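Local coordinates for membrane-bound lytic murein transglycosylase (Agrobacterium tumefaciens, PDB 2PNW), which probably cleaves the glycan strands of peptidoglycan as an MltA-type lytic transglycosylase, forming 1,6-anhydromuramoyl ends without using water, at residues A[95-100]-A[351-356]. Sequence-based numbering, arbitrary orientation.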
loop_
_atom_site.group_PDB
_atom_site.type_symbol
_atom_site.label_atom_id
_atom_site.label_comp_id
_atom_site.label_asym_id
_atom_site.label_seq_id
_atom_site.Cartn_x
_atom_site.Cartn_y
_atom_site.Cartn_z
ATOM N N SER A 95 -4.564 -11.970 17.289
ATOM C CA SER A 95 -3.278 -12.078 16.580
ATOM C C SER A 95 -3.209 -11.072 15.421
ATOM O O SER A 95 -4.193 -10.400 15.108
ATOM C CB SER A 95 -3.041 -13.512 16.087
ATOM O OG SER A 95 -3.990 -13.892 15.101
ATOM N N GLY A 96 -2.044 -10.948 14.792
ATOM C CA GLY A 96 -1.925 -10.059 13.641
ATOM C C GLY A 96 -2.582 -10.692 12.430
ATOM O O GLY A 96 -3.028 -11.856 12.480
ATOM N N PHE A 97 -2.628 -9.938 11.331
ATOM C CA PHE A 97 -3.337 -10.374 10.134
ATOM C C PHE A 97 -2.720 -9.762 8.877
ATOM O O PHE A 97 -2.441 -8.555 8.844
ATOM C CB PHE A 97 -4.810 -9.971 10.232
ATOM C CG PHE A 97 -5.690 -10.663 9.233
ATOM C CD1 PHE A 97 -6.071 -11.995 9.428
ATOM C CD2 PHE A 97 -6.144 -9.993 8.103
ATOM C CE1 PHE A 97 -6.894 -12.648 8.500
ATOM C CE2 PHE A 97 -6.973 -10.637 7.171
ATOM C CZ PHE A 97 -7.339 -11.970 7.376
ATOM N N VAL A 98 -2.488 -10.597 7.865
ATOM C CA VAL A 98 -1.954 -10.106 6.592
ATOM C C VAL A 98 -2.856 -10.385 5.401
ATOM O O VAL A 98 -3.510 -11.444 5.310
ATOM C CB VAL A 98 -0.525 -10.603 6.287
ATOM C CG1 VAL A 98 0.473 -9.985 7.263
ATOM C CG2 VAL A 98 -0.447 -12.158 6.301
ATOM N N THR A 99 -2.928 -9.380 4.530
ATOM C CA THR A 99 -3.463 -9.540 3.205
ATOM C C THR A 99 -2.320 -9.220 2.240
ATOM O O THR A 99 -1.145 -9.110 2.671
ATOM C CB THR A 99 -4.715 -8.669 2.995
ATOM O OG1 THR A 99 -4.427 -7.310 3.349
ATOM C CG2 THR A 99 -5.877 -9.169 3.892
ATOM N N ALA A 100 -2.618 -9.106 0.950
ATOM C CA ALA A 100 -1.545 -8.799 -0.013
ATOM C C ALA A 100 -2.021 -7.841 -1.082
ATOM O O ALA A 100 -3.232 -7.721 -1.324
ATOM C CB ALA A 100 -0.970 -10.072 -0.636
ATOM N N THR A 351 -5.442 -14.208 -2.839
ATOM C CA THR A 351 -5.924 -15.145 -1.832
ATOM C C THR A 351 -5.263 -14.984 -0.446
ATOM O O THR A 351 -5.587 -15.728 0.491
ATOM C CB THR A 351 -5.776 -16.604 -2.318
ATOM O OG1 THR A 351 -4.391 -16.885 -2.597
ATOM C CG2 THR A 351 -6.617 -16.848 -3.586
ATOM N N VAL A 352 -4.346 -14.022 -0.298
ATOM C CA VAL A 352 -3.679 -13.835 0.999
ATOM C C VAL A 352 -4.666 -13.226 1.971
ATOM O O VAL A 352 -5.237 -12.161 1.718
ATOM C CB VAL A 352 -2.385 -12.941 0.909
ATOM C CG1 VAL A 352 -1.762 -12.746 2.307
ATOM C CG2 VAL A 352 -1.392 -13.553 -0.050
ATOM N N ARG A 353 -4.863 -13.913 3.090
ATOM C CA ARG A 353 -5.837 -13.520 4.090
ATOM C C ARG A 353 -5.539 -14.431 5.278
ATOM O O ARG A 353 -6.207 -15.456 5.479
ATOM C CB ARG A 353 -7.268 -13.706 3.519
ATOM C CG ARG A 353 -8.402 -13.308 4.434
ATOM C CD ARG A 353 -9.780 -13.212 3.711
ATOM N NE ARG A 353 -10.156 -14.391 2.918
ATOM C CZ ARG A 353 -10.699 -15.522 3.395
ATOM N NH1 ARG A 353 -10.934 -15.685 4.697
ATOM N NH2 ARG A 353 -11.008 -16.510 2.556
ATOM N N ASN A 354 -4.501 -14.090 6.044
ATOM C CA ASN A 354 -3.899 -15.061 6.971
ATOM C C ASN A 354 -3.524 -14.443 8.300
ATOM O O ASN A 354 -3.095 -13.276 8.363
ATOM C CB ASN A 354 -2.636 -15.712 6.383
ATOM C CG ASN A 354 -2.916 -16.614 5.184
ATOM O OD1 ASN A 354 -3.056 -16.143 4.057
ATOM N ND2 ASN A 354 -2.950 -17.918 5.418
ATOM N N GLU A 355 -3.672 -15.228 9.364
ATOM C CA GLU A 355 -3.175 -14.834 10.678
ATOM C C GLU A 355 -1.666 -14.725 10.635
ATOM O O GLU A 355 -1.003 -15.477 9.912
ATOM C CB GLU A 355 -3.561 -15.875 11.733
ATOM C CG GLU A 355 -4.957 -15.737 12.245
ATOM C CD GLU A 355 -5.257 -16.787 13.314
ATOM O OE1 GLU A 355 -4.657 -16.721 14.416
ATOM O OE2 GLU A 355 -6.082 -17.682 13.037
ATOM N N ALA A 356 -1.118 -13.784 11.401
ATOM C CA ALA A 356 0.324 -13.563 11.416
ATOM C C ALA A 356 0.788 -13.011 12.742
ATOM O O ALA A 356 0.052 -12.289 13.392
ATOM C CB ALA A 356 0.735 -12.597 10.274
HETATM O O HOH W 1 -5.084 -10.284 -0.253
#
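Val98 and Asn354 form a hydrogen-bonded antiparallel pair between strands 96-100 and 353-356, whose directions differ by 148°: Val98 N reaches Asn354 O at 2.8 Å, and Asn354 N returns to Val98 O at 2.9 Å. One pair further, Ala356 N bonds Gly96 O from well above the carbonyl plane, the C=O...N angle closing to 112°. Past Thr99 the ladder opens, and a water links Ala100 N to Val352 O. Phe97, with CG anti to its backbone N (chi1 -165°), lays one ring face over Asn354 N; at its edge Phe97 CZ lies 3.4 Å from Arg353 CG, which sits near the ring plane. The pair probably belongs to the double-psi beta-barrel-like domain of the MltA family, built from chain segments distant in sequence; strand 334-341 flanks 96-100 on its other edge. On the face opposite Phe97, Val98 CG1 packs on Ala356 CB at 4.0 Å, and Ile302 touches both residues. Beyond it, Ala100 CB sits 3.6 Å from Val352 CB. Asn354 shares this face: its OD1 accepts Arg353 N, while its ND2 bonds Thr306 OG1, fixing the amide at both ends. At the exposed end, Ser95 OG donates to Glu355 OE1 (3.0 Å) on the anti side of the carboxylate.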